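Local coordinates for protein glutaminase 1 (Escherichia coli, PDB 1U60) that catalyses the hydrolysis of L-glutamine to L-glutamate and ammonium, as a glutaminase of the beta-lactamase clan, at residues A[28-33]-A[159-164]; A[63-68]-A[194-199]; A[260-265]-A[281-286]; A[134-139]-A[189-194]; A[34-39]-A[277-282]. All blocks are in the same frame, centred on the assembly; numbering follows the deposited sequence.

Interaction 1. Residues A[28-33]-A[159-164]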
# COMPACT_ATOMS: atom_id res chain seq x y z
N ASP A 28 -18.11 21.61 1.87
CA ASP A 28 -19.22 22.56 1.79
C ASP A 28 -20.08 22.47 0.52
O ASP A 28 -20.85 23.38 0.20
CB ASP A 28 -18.69 23.98 2.04
CG ASP A 28 -17.79 24.48 0.91
OD1 ASP A 28 -17.59 23.76 -0.08
OD2 ASP A 28 -17.27 25.62 0.94
N TYR A 29 -20.03 21.34 -0.15
CA TYR A 29 -20.80 21.19 -1.37
C TYR A 29 -22.28 20.95 -1.10
O TYR A 29 -23.08 21.10 -2.01
CB TYR A 29 -20.22 20.11 -2.28
CG TYR A 29 -20.21 18.75 -1.65
CD1 TYR A 29 -19.13 18.30 -0.90
CD2 TYR A 29 -21.29 17.92 -1.80
CE1 TYR A 29 -19.15 17.05 -0.32
CE2 TYR A 29 -21.31 16.67 -1.21
CZ TYR A 29 -20.26 16.26 -0.47
OH TYR A 29 -20.31 15.00 0.08
N ILE A 30 -22.61 20.58 0.14
CA ILE A 30 -24.00 20.56 0.63
C ILE A 30 -24.02 21.31 1.96
O ILE A 30 -23.04 21.29 2.69
CB ILE A 30 -24.60 19.16 0.80
CG1 ILE A 30 -23.70 18.23 1.63
CG2 ILE A 30 -24.91 18.51 -0.58
CD1 ILE A 30 -24.45 16.99 2.13
N PRO A 31 -25.10 22.01 2.26
CA PRO A 31 -25.16 22.79 3.50
C PRO A 31 -24.94 22.02 4.79
O PRO A 31 -24.32 22.56 5.71
CB PRO A 31 -26.58 23.39 3.45
CG PRO A 31 -26.87 23.50 2.02
CD PRO A 31 -26.27 22.26 1.40
N PHE A 32 -25.45 20.79 4.88
CA PHE A 32 -25.30 20.02 6.09
C PHE A 32 -23.82 19.96 6.48
O PHE A 32 -23.48 20.20 7.64
CB PHE A 32 -25.85 18.60 5.91
CG PHE A 32 -25.86 17.79 7.18
CD1 PHE A 32 -26.95 17.80 8.01
CD2 PHE A 32 -24.75 17.03 7.54
CE1 PHE A 32 -26.97 17.03 9.18
CE2 PHE A 32 -24.75 16.30 8.70
CZ PHE A 32 -25.86 16.29 9.53
N LEU A 33 -22.95 19.59 5.53
CA LEU A 33 -21.51 19.48 5.83
C LEU A 33 -20.91 20.86 6.14
O LEU A 33 -20.04 20.99 7.00
CB LEU A 33 -20.80 18.78 4.67
CG LEU A 33 -21.18 17.32 4.49
CD1 LEU A 33 -20.55 16.77 3.21
CD2 LEU A 33 -20.72 16.48 5.71
N GLN A 159 -31.06 13.62 0.93
CA GLN A 159 -31.74 14.51 -0.03
C GLN A 159 -30.78 15.50 -0.71
O GLN A 159 -30.88 15.73 -1.93
CB GLN A 159 -32.94 15.22 0.63
CG GLN A 159 -34.11 15.48 -0.34
CD GLN A 159 -34.76 14.16 -0.85
OE1 GLN A 159 -35.50 13.48 -0.10
NE2 GLN A 159 -34.46 13.80 -2.09
N SER A 160 -29.85 16.06 0.05
CA SER A 160 -28.85 16.97 -0.47
C SER A 160 -27.88 16.30 -1.44
O SER A 160 -27.57 16.82 -2.52
CB SER A 160 -28.06 17.62 0.67
OG SER A 160 -28.88 18.52 1.37
N GLU A 161 -27.39 15.13 -1.04
CA GLU A 161 -26.46 14.37 -1.88
C GLU A 161 -27.12 13.90 -3.17
O GLU A 161 -26.49 13.93 -4.22
CB GLU A 161 -25.94 13.17 -1.09
CG GLU A 161 -24.99 13.56 0.06
CD GLU A 161 -23.57 13.79 -0.39
OE1 GLU A 161 -23.32 13.78 -1.62
OE2 GLU A 161 -22.67 14.05 0.47
N GLN A 162 -28.38 13.45 -3.08
CA GLN A 162 -29.11 12.85 -4.19
C GLN A 162 -29.37 13.89 -5.28
O GLN A 162 -29.60 13.53 -6.45
CB GLN A 162 -30.47 12.27 -3.74
CG GLN A 162 -30.49 10.96 -2.91
CD GLN A 162 -30.10 9.68 -3.64
OE1 GLN A 162 -30.09 9.60 -4.88
NE2 GLN A 162 -29.81 8.66 -2.86
N THR A 163 -29.42 15.17 -4.85
CA THR A 163 -29.78 16.24 -5.78
C THR A 163 -28.59 17.05 -6.23
O THR A 163 -28.75 18.02 -6.98
CB THR A 163 -30.85 17.15 -5.17
OG1 THR A 163 -30.41 17.65 -3.91
CG2 THR A 163 -32.09 16.40 -4.88
N THR A 164 -27.40 16.65 -5.80
CA THR A 164 -26.14 17.24 -6.26
C THR A 164 -25.09 16.30 -6.84
O THR A 164 -23.94 16.72 -7.08
CB THR A 164 -25.46 18.01 -5.11
OG1 THR A 164 -25.24 17.13 -3.99
CG2 THR A 164 -26.34 19.18 -4.62
O HOH W 1 -27.66 19.78 3.29

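Interaction 2. Residues A[63-68]-A[194-199]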
# COMPACT_ATOMS: atom_id res chain seq x y z
N ALA A 63 -21.44 12.55 9.17
CA ALA A 63 -21.76 11.76 7.96
C ALA A 63 -20.63 10.82 7.62
O ALA A 63 -19.48 11.22 7.63
CB ALA A 63 -22.08 12.70 6.77
N LEU A 64 -20.96 9.56 7.42
CA LEU A 64 -20.03 8.49 7.11
C LEU A 64 -19.28 8.77 5.81
O LEU A 64 -18.10 8.57 5.73
CB LEU A 64 -20.82 7.20 7.01
CG LEU A 64 -20.05 5.89 6.80
CD1 LEU A 64 -19.12 5.58 7.96
CD2 LEU A 64 -21.02 4.76 6.65
N GLU A 65 -20.02 9.21 4.81
CA GLU A 65 -19.57 9.50 3.48
C GLU A 65 -18.70 8.37 2.93
O GLU A 65 -19.09 7.21 3.06
CB GLU A 65 -18.91 10.88 3.48
CG GLU A 65 -19.92 12.00 3.81
CD GLU A 65 -20.85 12.30 2.64
OE1 GLU A 65 -20.66 11.72 1.52
OE2 GLU A 65 -21.74 13.14 2.81
N SER A 66 -17.49 8.65 2.41
CA SER A 66 -16.80 7.60 1.66
C SER A 66 -16.24 6.52 2.60
O SER A 66 -15.77 5.47 2.15
CB SER A 66 -15.74 8.15 0.71
OG SER A 66 -14.77 8.68 1.49
N ILE A 67 -16.31 6.69 3.90
CA ILE A 67 -15.95 5.56 4.75
C ILE A 67 -16.88 4.37 4.50
O ILE A 67 -16.49 3.19 4.71
CB ILE A 67 -15.87 5.97 6.28
CG1 ILE A 67 -14.78 7.05 6.50
CG2 ILE A 67 -15.58 4.77 7.12
CD1 ILE A 67 -14.84 7.70 7.83
N SER A 68 -18.12 4.65 4.05
CA SER A 68 -19.06 3.62 3.63
C SER A 68 -18.47 2.62 2.61
O SER A 68 -18.91 1.47 2.57
CB SER A 68 -20.28 4.29 3.01
OG SER A 68 -19.97 4.88 1.77
N ARG A 194 -26.96 6.85 -0.84
CA ARG A 194 -27.54 6.48 0.47
C ARG A 194 -26.49 6.02 1.44
O ARG A 194 -26.49 6.45 2.59
CB ARG A 194 -28.61 5.39 0.35
CG ARG A 194 -29.82 5.78 -0.49
CD ARG A 194 -30.90 4.72 -0.46
NE ARG A 194 -31.75 4.66 -1.65
CZ ARG A 194 -32.82 3.85 -1.76
NH1 ARG A 194 -33.18 3.06 -0.76
NH2 ARG A 194 -33.52 3.82 -2.87
N GLN A 195 -25.60 5.14 0.99
CA GLN A 195 -24.63 4.53 1.91
C GLN A 195 -23.67 5.56 2.49
O GLN A 195 -23.16 5.43 3.62
CB GLN A 195 -23.90 3.37 1.26
CG GLN A 195 -22.71 3.77 0.40
CD GLN A 195 -21.96 2.61 -0.15
OE1 GLN A 195 -20.68 2.65 -0.21
NE2 GLN A 195 -22.65 1.63 -0.61
N CYS A 196 -23.45 6.65 1.73
CA CYS A 196 -22.65 7.76 2.17
C CYS A 196 -23.35 8.72 3.14
O CYS A 196 -22.69 9.56 3.77
CB CYS A 196 -22.20 8.58 0.96
SG CYS A 196 -20.93 7.77 -0.05
N SER A 197 -24.66 8.56 3.28
CA SER A 197 -25.52 9.51 3.95
C SER A 197 -25.99 9.04 5.32
O SER A 197 -26.82 9.69 5.90
CB SER A 197 -26.73 9.88 3.05
OG SER A 197 -26.30 10.46 1.81
N THR A 198 -25.43 7.97 5.86
CA THR A 198 -25.68 7.61 7.26
C THR A 198 -24.78 8.42 8.20
O THR A 198 -23.78 8.99 7.77
CB THR A 198 -25.44 6.11 7.43
OG1 THR A 198 -24.08 5.83 7.07
CG2 THR A 198 -26.34 5.28 6.53
N LEU A 199 -25.18 8.47 9.46
CA LEU A 199 -24.44 9.17 10.50
C LEU A 199 -23.91 8.21 11.55
O LEU A 199 -24.59 7.26 11.93
CB LEU A 199 -25.36 10.16 11.20
CG LEU A 199 -26.09 11.20 10.32
CD1 LEU A 199 -26.82 12.21 11.21
CD2 LEU A 199 -25.14 11.97 9.44

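Interaction 3. Residues A[260-265]-A[281-286]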
# COMPACT_ATOMS: atom_id res chain seq x y z
N SER A 260 -10.47 7.57 5.14
CA SER A 260 -11.02 8.86 5.46
C SER A 260 -12.40 9.03 4.78
O SER A 260 -12.75 8.28 3.80
CB SER A 260 -10.13 9.95 4.92
OG SER A 260 -10.17 9.92 3.49
N GLY A 261 -13.15 10.01 5.28
CA GLY A 261 -14.41 10.47 4.65
C GLY A 261 -14.57 11.98 4.79
O GLY A 261 -13.99 12.56 5.69
N VAL A 262 -15.40 12.59 3.96
CA VAL A 262 -15.55 14.08 3.99
C VAL A 262 -16.39 14.63 5.16
O VAL A 262 -16.43 15.84 5.38
CB VAL A 262 -16.06 14.67 2.61
CG1 VAL A 262 -15.06 14.34 1.53
CG2 VAL A 262 -17.44 14.19 2.26
N GLY A 263 -17.02 13.73 5.93
CA GLY A 263 -17.58 14.07 7.23
C GLY A 263 -16.55 14.40 8.26
O GLY A 263 -16.92 14.93 9.31
N GLY A 264 -15.27 14.13 7.97
CA GLY A 264 -14.18 14.41 8.92
C GLY A 264 -13.67 13.23 9.71
O GLY A 264 -12.84 13.38 10.58
N GLY A 265 -14.15 12.03 9.41
CA GLY A 265 -13.70 10.81 10.03
C GLY A 265 -12.43 10.26 9.46
O GLY A 265 -12.17 10.39 8.26
N PRO A 281 -14.33 18.12 11.49
CA PRO A 281 -14.79 18.53 10.16
C PRO A 281 -13.78 19.17 9.20
O PRO A 281 -13.95 18.91 8.02
CB PRO A 281 -15.95 19.50 10.48
CG PRO A 281 -16.46 19.04 11.88
CD PRO A 281 -15.22 18.65 12.57
N PRO A 282 -12.84 20.01 9.62
CA PRO A 282 -11.94 20.64 8.64
C PRO A 282 -11.04 19.65 7.91
O PRO A 282 -10.33 18.91 8.58
CB PRO A 282 -11.17 21.66 9.47
CG PRO A 282 -12.10 21.97 10.62
CD PRO A 282 -12.63 20.57 10.97
N LEU A 283 -11.07 19.68 6.58
CA LEU A 283 -10.34 18.77 5.72
C LEU A 283 -9.16 19.47 5.04
O LEU A 283 -9.21 20.65 4.74
CB LEU A 283 -11.23 18.22 4.62
CG LEU A 283 -12.59 17.71 5.03
CD1 LEU A 283 -13.48 17.34 3.86
CD2 LEU A 283 -12.51 16.57 6.09
N ASP A 284 -8.12 18.69 4.77
CA ASP A 284 -7.01 19.20 3.95
C ASP A 284 -7.36 19.14 2.48
O ASP A 284 -8.47 18.80 2.11
CB ASP A 284 -5.69 18.53 4.31
CG ASP A 284 -5.63 17.03 3.98
OD1 ASP A 284 -6.39 16.53 3.13
OD2 ASP A 284 -4.82 16.27 4.54
N GLU A 285 -6.42 19.49 1.61
CA GLU A 285 -6.67 19.55 0.18
C GLU A 285 -6.99 18.19 -0.45
O GLU A 285 -7.53 18.12 -1.56
CB GLU A 285 -5.43 20.13 -0.52
CG GLU A 285 -5.17 21.58 -0.21
CD GLU A 285 -4.39 22.23 -1.34
OE1 GLU A 285 -3.35 21.62 -1.71
OE2 GLU A 285 -4.83 23.30 -1.87
N ASP A 286 -6.62 17.11 0.24
CA ASP A 286 -6.91 15.77 -0.20
C ASP A 286 -8.20 15.20 0.35
O ASP A 286 -8.51 14.05 0.14
CB ASP A 286 -5.74 14.84 0.11
CG ASP A 286 -4.60 15.13 -0.80
OD1 ASP A 286 -4.67 14.66 -1.98
OD2 ASP A 286 -3.70 15.93 -0.47
O HOH W 2 -16.04 18.25 6.44

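Interaction 4. Residues A[134-139]-A[189-194]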
# COMPACT_ATOMS: atom_id res chain seq x y z
N GLN A 134 -33.76 -3.80 -1.48
CA GLN A 134 -33.02 -4.86 -0.82
C GLN A 134 -31.52 -4.53 -0.85
O GLN A 134 -30.84 -4.78 0.15
CB GLN A 134 -33.24 -6.20 -1.50
CG GLN A 134 -32.47 -7.32 -0.84
CD GLN A 134 -32.82 -8.70 -1.36
OE1 GLN A 134 -32.74 -8.95 -2.54
NE2 GLN A 134 -33.13 -9.62 -0.45
N ARG A 135 -31.05 -3.99 -1.96
CA ARG A 135 -29.64 -3.61 -2.08
C ARG A 135 -29.29 -2.64 -0.94
O ARG A 135 -28.29 -2.81 -0.26
CB ARG A 135 -29.34 -3.01 -3.45
CG ARG A 135 -27.85 -2.72 -3.71
CD ARG A 135 -27.58 -2.15 -5.13
NE ARG A 135 -28.05 -3.10 -6.11
CZ ARG A 135 -27.44 -4.22 -6.43
NH1 ARG A 135 -26.23 -4.54 -5.98
NH2 ARG A 135 -28.03 -5.01 -7.30
N TRP A 136 -30.16 -1.68 -0.71
CA TRP A 136 -29.94 -0.65 0.33
C TRP A 136 -30.03 -1.30 1.69
O TRP A 136 -29.16 -1.11 2.52
CB TRP A 136 -30.92 0.54 0.16
CG TRP A 136 -30.95 1.42 1.37
CD1 TRP A 136 -32.06 1.72 2.17
CD2 TRP A 136 -29.83 2.00 2.02
NE1 TRP A 136 -31.66 2.52 3.22
CE2 TRP A 136 -30.31 2.70 3.16
CE3 TRP A 136 -28.44 2.01 1.76
CZ2 TRP A 136 -29.45 3.39 4.03
CZ3 TRP A 136 -27.61 2.69 2.61
CH2 TRP A 136 -28.10 3.37 3.73
N GLN A 137 -31.07 -2.10 1.91
CA GLN A 137 -31.28 -2.70 3.21
C GLN A 137 -30.07 -3.55 3.62
O GLN A 137 -29.67 -3.50 4.77
CB GLN A 137 -32.57 -3.55 3.27
CG GLN A 137 -33.84 -2.70 3.40
CD GLN A 137 -33.82 -1.66 4.53
OE1 GLN A 137 -33.55 -2.00 5.68
NE2 GLN A 137 -34.12 -0.41 4.22
N ARG A 138 -29.47 -4.30 2.68
CA ARG A 138 -28.37 -5.20 3.03
C ARG A 138 -27.12 -4.38 3.38
O ARG A 138 -26.41 -4.72 4.30
CB ARG A 138 -28.11 -6.19 1.93
CG ARG A 138 -29.26 -7.21 1.68
CD ARG A 138 -28.89 -8.33 0.69
NE ARG A 138 -27.87 -9.20 1.27
CZ ARG A 138 -26.64 -9.40 0.80
NH1 ARG A 138 -26.21 -8.87 -0.33
NH2 ARG A 138 -25.83 -10.23 1.46
N ILE A 139 -26.91 -3.27 2.68
CA ILE A 139 -25.76 -2.37 2.97
C ILE A 139 -25.93 -1.64 4.28
O ILE A 139 -25.02 -1.61 5.09
CB ILE A 139 -25.55 -1.40 1.81
CG1 ILE A 139 -24.94 -2.14 0.61
CG2 ILE A 139 -24.66 -0.20 2.21
CD1 ILE A 139 -25.01 -1.40 -0.72
N CYS A 189 -26.13 4.21 -8.43
CA CYS A 189 -25.78 5.57 -8.04
C CYS A 189 -26.62 5.95 -6.82
O CYS A 189 -26.12 6.50 -5.85
CB CYS A 189 -25.94 6.52 -9.22
SG CYS A 189 -25.43 8.22 -8.85
N ASP A 190 -27.90 5.63 -6.85
CA ASP A 190 -28.79 5.94 -5.76
C ASP A 190 -28.29 5.27 -4.46
O ASP A 190 -28.15 5.92 -3.45
CB ASP A 190 -30.20 5.46 -6.15
CG ASP A 190 -31.24 5.53 -5.04
OD1 ASP A 190 -31.04 6.13 -3.93
OD2 ASP A 190 -32.34 4.97 -5.21
N VAL A 191 -28.03 3.98 -4.51
CA VAL A 191 -27.68 3.28 -3.27
C VAL A 191 -26.33 3.75 -2.75
O VAL A 191 -26.15 3.90 -1.55
CB VAL A 191 -27.77 1.78 -3.41
CG1 VAL A 191 -27.38 1.08 -2.15
CG2 VAL A 191 -29.23 1.43 -3.75
N TYR A 192 -25.41 3.99 -3.67
CA TYR A 192 -24.10 4.51 -3.29
C TYR A 192 -24.27 5.84 -2.52
O TYR A 192 -23.65 6.08 -1.49
CB TYR A 192 -23.17 4.70 -4.51
CG TYR A 192 -21.88 5.31 -4.04
CD1 TYR A 192 -21.01 4.57 -3.26
CD2 TYR A 192 -21.59 6.67 -4.23
CE1 TYR A 192 -19.89 5.09 -2.75
CE2 TYR A 192 -20.42 7.22 -3.70
CZ TYR A 192 -19.59 6.41 -2.95
OH TYR A 192 -18.46 6.88 -2.32
N THR A 193 -25.15 6.70 -3.03
CA THR A 193 -25.46 7.98 -2.37
C THR A 193 -26.04 7.79 -0.96
O THR A 193 -25.59 8.43 -0.02
CB THR A 193 -26.42 8.77 -3.25
OG1 THR A 193 -25.80 8.96 -4.53
CG2 THR A 193 -26.66 10.14 -2.69
N ARG A 194 -26.96 6.85 -0.84
CA ARG A 194 -27.54 6.48 0.47
C ARG A 194 -26.49 6.02 1.44
O ARG A 194 -26.49 6.45 2.59
CB ARG A 194 -28.61 5.39 0.35
CG ARG A 194 -29.82 5.78 -0.49
CD ARG A 194 -30.90 4.72 -0.46
NE ARG A 194 -31.75 4.66 -1.65
CZ ARG A 194 -32.82 3.85 -1.76
NH1 ARG A 194 -33.18 3.06 -0.76
NH2 ARG A 194 -33.52 3.82 -2.87

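Interaction 5. Residues A[34-39]-A[277-282]. With EDO (1,2-ethanediol), chain J.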
# COMPACT_ATOMS: atom_id res chain seq x y z
N ALA A 34 -21.31 21.88 5.38
CA ALA A 34 -20.79 23.22 5.57
C ALA A 34 -21.06 23.77 6.99
O ALA A 34 -20.24 24.50 7.56
CB ALA A 34 -21.42 24.18 4.54
N ASN A 35 -22.17 23.33 7.56
CA ASN A 35 -22.76 23.86 8.80
C ASN A 35 -22.34 23.07 10.04
O ASN A 35 -22.64 23.46 11.17
CB ASN A 35 -24.29 23.84 8.68
CG ASN A 35 -24.83 24.89 7.70
OD1 ASN A 35 -24.13 25.83 7.33
ND2 ASN A 35 -26.09 24.70 7.26
N VAL A 36 -21.64 21.95 9.88
CA VAL A 36 -21.18 21.20 11.06
C VAL A 36 -20.20 22.09 11.81
O VAL A 36 -19.25 22.55 11.21
CB VAL A 36 -20.49 19.84 10.71
CG1 VAL A 36 -20.05 19.11 11.98
CG2 VAL A 36 -21.41 18.96 9.93
N PRO A 37 -20.40 22.33 13.13
CA PRO A 37 -19.48 23.21 13.84
C PRO A 37 -18.04 22.73 13.71
O PRO A 37 -17.75 21.59 14.04
CB PRO A 37 -19.98 23.18 15.28
CG PRO A 37 -21.51 22.85 15.13
CD PRO A 37 -21.53 21.88 13.97
N GLY A 38 -17.17 23.61 13.24
CA GLY A 38 -15.81 23.25 12.85
C GLY A 38 -14.86 22.90 13.97
O GLY A 38 -13.87 22.21 13.70
N GLN A 39 -15.18 23.29 15.21
CA GLN A 39 -14.33 23.02 16.34
C GLN A 39 -14.50 21.61 16.94
O GLN A 39 -13.72 21.24 17.81
CB GLN A 39 -14.51 24.09 17.44
CG GLN A 39 -15.67 23.98 18.35
CD GLN A 39 -17.00 24.23 17.69
OE1 GLN A 39 -17.08 24.82 16.59
NE2 GLN A 39 -18.07 23.77 18.36
N ALA A 277 -9.98 5.61 15.81
CA ALA A 277 -10.67 6.56 14.94
C ALA A 277 -10.60 7.96 15.51
O ALA A 277 -10.46 8.16 16.73
CB ALA A 277 -12.08 6.16 14.73
N ALA A 278 -10.77 8.92 14.63
CA ALA A 278 -10.97 10.32 15.07
C ALA A 278 -11.86 11.05 14.13
O ALA A 278 -12.14 10.59 13.05
CB ALA A 278 -9.61 11.01 15.15
N PHE A 279 -12.29 12.25 14.55
CA PHE A 279 -13.14 13.09 13.78
C PHE A 279 -12.83 14.53 14.05
O PHE A 279 -12.64 14.94 15.21
CB PHE A 279 -14.60 12.76 14.15
CG PHE A 279 -15.56 13.88 13.98
CD1 PHE A 279 -15.94 14.31 12.73
CD2 PHE A 279 -16.18 14.44 15.10
CE1 PHE A 279 -16.85 15.32 12.58
CE2 PHE A 279 -17.11 15.43 14.98
CZ PHE A 279 -17.46 15.89 13.72
N SER A 280 -12.75 15.29 12.96
CA SER A 280 -12.96 16.72 13.00
C SER A 280 -13.32 17.25 11.61
O SER A 280 -12.66 16.84 10.61
CB SER A 280 -11.72 17.44 13.52
OG SER A 280 -12.10 18.80 13.87
N PRO A 281 -14.33 18.12 11.49
CA PRO A 281 -14.79 18.53 10.16
C PRO A 281 -13.78 19.17 9.20
O PRO A 281 -13.95 18.91 8.02
CB PRO A 281 -15.95 19.50 10.48
CG PRO A 281 -16.46 19.04 11.88
CD PRO A 281 -15.22 18.65 12.57
N PRO A 282 -12.84 20.01 9.62
CA PRO A 282 -11.94 20.64 8.64
C PRO A 282 -11.04 19.65 7.91
O PRO A 282 -10.33 18.91 8.58
CB PRO A 282 -11.17 21.66 9.47
CG PRO A 282 -12.10 21.97 10.62
CD PRO A 282 -12.63 20.57 10.97
C1 EDO J . -20.27 22.38 20.33
O1 EDO J . -18.97 22.42 20.87
C2 EDO J . -20.24 22.83 18.88
O2 EDO J . -21.21 23.82 18.58

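Interaction 1. Residues A[28-33]-A[159-164]
Residues 28-33 run from a loop into a short helix, with Ile30 at its N-cap position. Residues 159-164 include the last part of helix 155-162. The backbones come nearest at Ile30 and Ser160, whose CA atoms are 6.1 Å apart. Tyr29 has CG in the crowded position between the backbone N and the carbonyl carbon (chi1 62°), and its hydroxyl reaches Glu161. Tyr29 OH donates to Glu161 OE2 at 2.6 Å, on the syn lone pair of that oxygen. The carboxylate meets the edge of the Tyr29 ring, and the two planes are turned 66° apart. Glu161 is bent at chi2 (-83°), which carries its acid end to the tyrosine. Glu65 also comes close to this carboxylate, which may shift its ionisation. Ile30 makes the apolar part of the contact: its CG2 lies 3.5 Å from Ser160 CB and 3.7 Å from Thr164 OG1. Its CD1 branch approaches Glu161 OE2. A water joins Phe32 N, from which it accepts, to Ser160 OG. Glu161 is a predicted substrate-binding residue; the bond from Tyr29 is consistent with a fixed carboxylate. Glu161 also packs on Thr193 of helix 185-195, while Phe32 packs on Glu156 and Val157 of helix 155-162.

Interaction 2. Residues A[63-68]-A[194-199]
A short antiparallel beta bridge joins strand 62-63 to strand 198-200, with Ala63 and Leu199 as a non-hydrogen-bonded pair. Beyond it, the loop leading to helix 68-80 stays tied to the turn after helix 185-195. Leu64 N gives a nearly straight bond (174°) to Thr198 O at 2.9 Å. Glu65 N reaches Cys196 O at 2.9 Å, from above the carbonyl plane and at a more bent angle. Leu64 has CG anti to the backbone N (chi1 -175°) and lies alongside Thr198, with both side chains pointing the same way. Thr198 OG1 has Gln143 of helix 132-147 as its polar partner. Glu65 bends at chi2 (-75°), so its carboxylate folds back over Cys196, with OE1 near Cys196 CB. Its OE2 lies close to Glu161 OE2, and a proton shared between the two acids would probably ease their repulsion. Ser66, a predicted substrate-binding residue, points away from residues 194-199 and is hydrogen-bonded to Tyr244. Gln195 CG sits between the backbone N and the carbonyl carbon, and the chain then runs extended toward Ser68. Ser68 OG lies 3.1 Å from Gln195 OE1 and 2.8 Å from Glu65 O, and its one proton cannot serve both.

Interaction 3. Residues A[260-265]-A[281-286]
Leu283 holds CG anti to the carbonyl carbon and beside the backbone N (chi1 -47°), which sends both its methyls to the turn at residues 261-264. Val262 places CG1 in the same relation to its own backbone (chi1 -61°). The two side chains cross obliquely. Leu283 CD1 lies 3.9 Å from Val262 CB and 3.6 Å from Val262 O. The other methyl, CD2, sits 3.9 Å from Gly264 CA. Residues 261-264 form a type I beta turn, closed by Gly264 N to Gly261 O. Gly264 has a positive phi (100°), and its CA comes to 4.3 Å from Pro281 CA. No direct hydrogen bond crosses the contact. One water bridges instead, donating to Val262 O and to Pro281 O at 2.7 Å each. Further along, Asp284 OD1 accepts from Asp286 N in an Asx turn. The turn at 261-264 links strands 258-260 and 265-270, and Val262 is a predicted substrate-binding residue. The chemistry is thus apolar methyl contact plus one water that gives a proton to each of two carbonyls.

Interaction 4. Residues A[134-139]-A[189-194]
Two helices, 132-147 and 185-195, pack side by side in the helical part of the fold. Their local axes approach to 9.8 Å and run in nearly the same direction, with a crossing angle of -26°. On the second helix, Asp190 comes first. Its carboxylate reaches forward along the helix to Arg194, one turn on. Val191 is the central residue: its CA is nearest to that of Trp136. Val191 CG1, anti to the backbone N, points between three side chains. It touches Ile139 CD1 at 3.7 Å and Arg135 CG at 4.1 Å, and it lies at the edge of the Trp136 ring. Tyr192, a predicted substrate-binding residue, points away from helix 132-147 and packs on helix 117-126 and on Lys69. Thr193 faces helix 155-162, where it touches Glu161 and Gln162. Arg194 then lays its chain, extended from CG to NE, over the indole of Trp136. The contact of Arg194 CB with the six-membered ring is a CH-pi contact, 3.7 Å from the centroid and 15° off the normal. The guanidinium stands 62° from the indole plane, with Trp136 CD1 at its edge. Glu133 adds a salt bridge to NH1. The group is also gripped side-on by Asp190: Arg194 NE meets Asp190 OD1 at 2.8 Å, and Arg194 NH2 meets Asp190 OD2 at 2.9 Å.

Interaction 5. Residues A[34-39]-A[277-282]
The ring of Phe279 meets Val36 at its edge, where Val36 CG1 lies near the ring plane, 4.5 Å from Phe279 CZ. The same ring stacks with Phe62 and also touches Leu40 and Thr202. Pro281 and Pro282 lie just past the end of strand 274-279. Val36 has CG1 anti to the backbone N (chi1 -179°), and this methyl reaches Pro281 CG at 3.6 Å. The two side chains cross at about a right angle. Pro281 CG also lies 3.6 Å from Pro37 O, so one ring carbon is covered by both a methyl and a carbonyl. Gly38 is the residue whose CA is nearest to that of Pro281, at 5.5 Å. Its carbonyl oxygen turns to the second proline, and Gly38 O lies 3.4 Å from Pro282 CD. Ser280 has OG anti to the backbone N, and this hydroxyl is hydrogen-bonded to Leu40 O and to Arg291. Arg291 also binds Gly38 O, so one guanidinium joins the two segments indirectly. A 1,2-ethanediol, probably from the crystallisation liquor, is modelled near Pro37 and Gln39. Its C2 lies 2.4 Å from Gln39 NE2, too close for a non-bonded contact, so no hydrogen bond is read here. The contact brings the loop before strand 42-47 against the end of strand 274-279, its neighbour in the antiparallel sheet. No hydrogen bond passes directly between the segments. Their fit therefore depends on apolar contact, with the carbonyl of Gly38 satisfied by the charged Arg291.

In the fold
Interactions 2, 3 and 4 are buried, while interactions 1 and 5 are partly open to solvent. Interactions 1, 2 and 3 meet around the predicted substrate site: Glu161 OE2 and Glu65 OE2 are 2.7 Å apart, and Val262 packs on Tyr29. Interactions 2 and 4 share Arg194 and helix 185-195, one at its C-terminal turn and the other along its side. Interactions 3 and 5 share Pro281 and Pro282 after strand 274-279. The chemistry varies with place. Backbone bonds dominate interaction 2, and a tyrosine-carboxylate bond marks interaction 1. Interaction 4 is apolar and CH-pi packing between helices. Interactions 3, 4 and 5 have no direct hydrogen bond between their segments; interaction 3 uses a water instead.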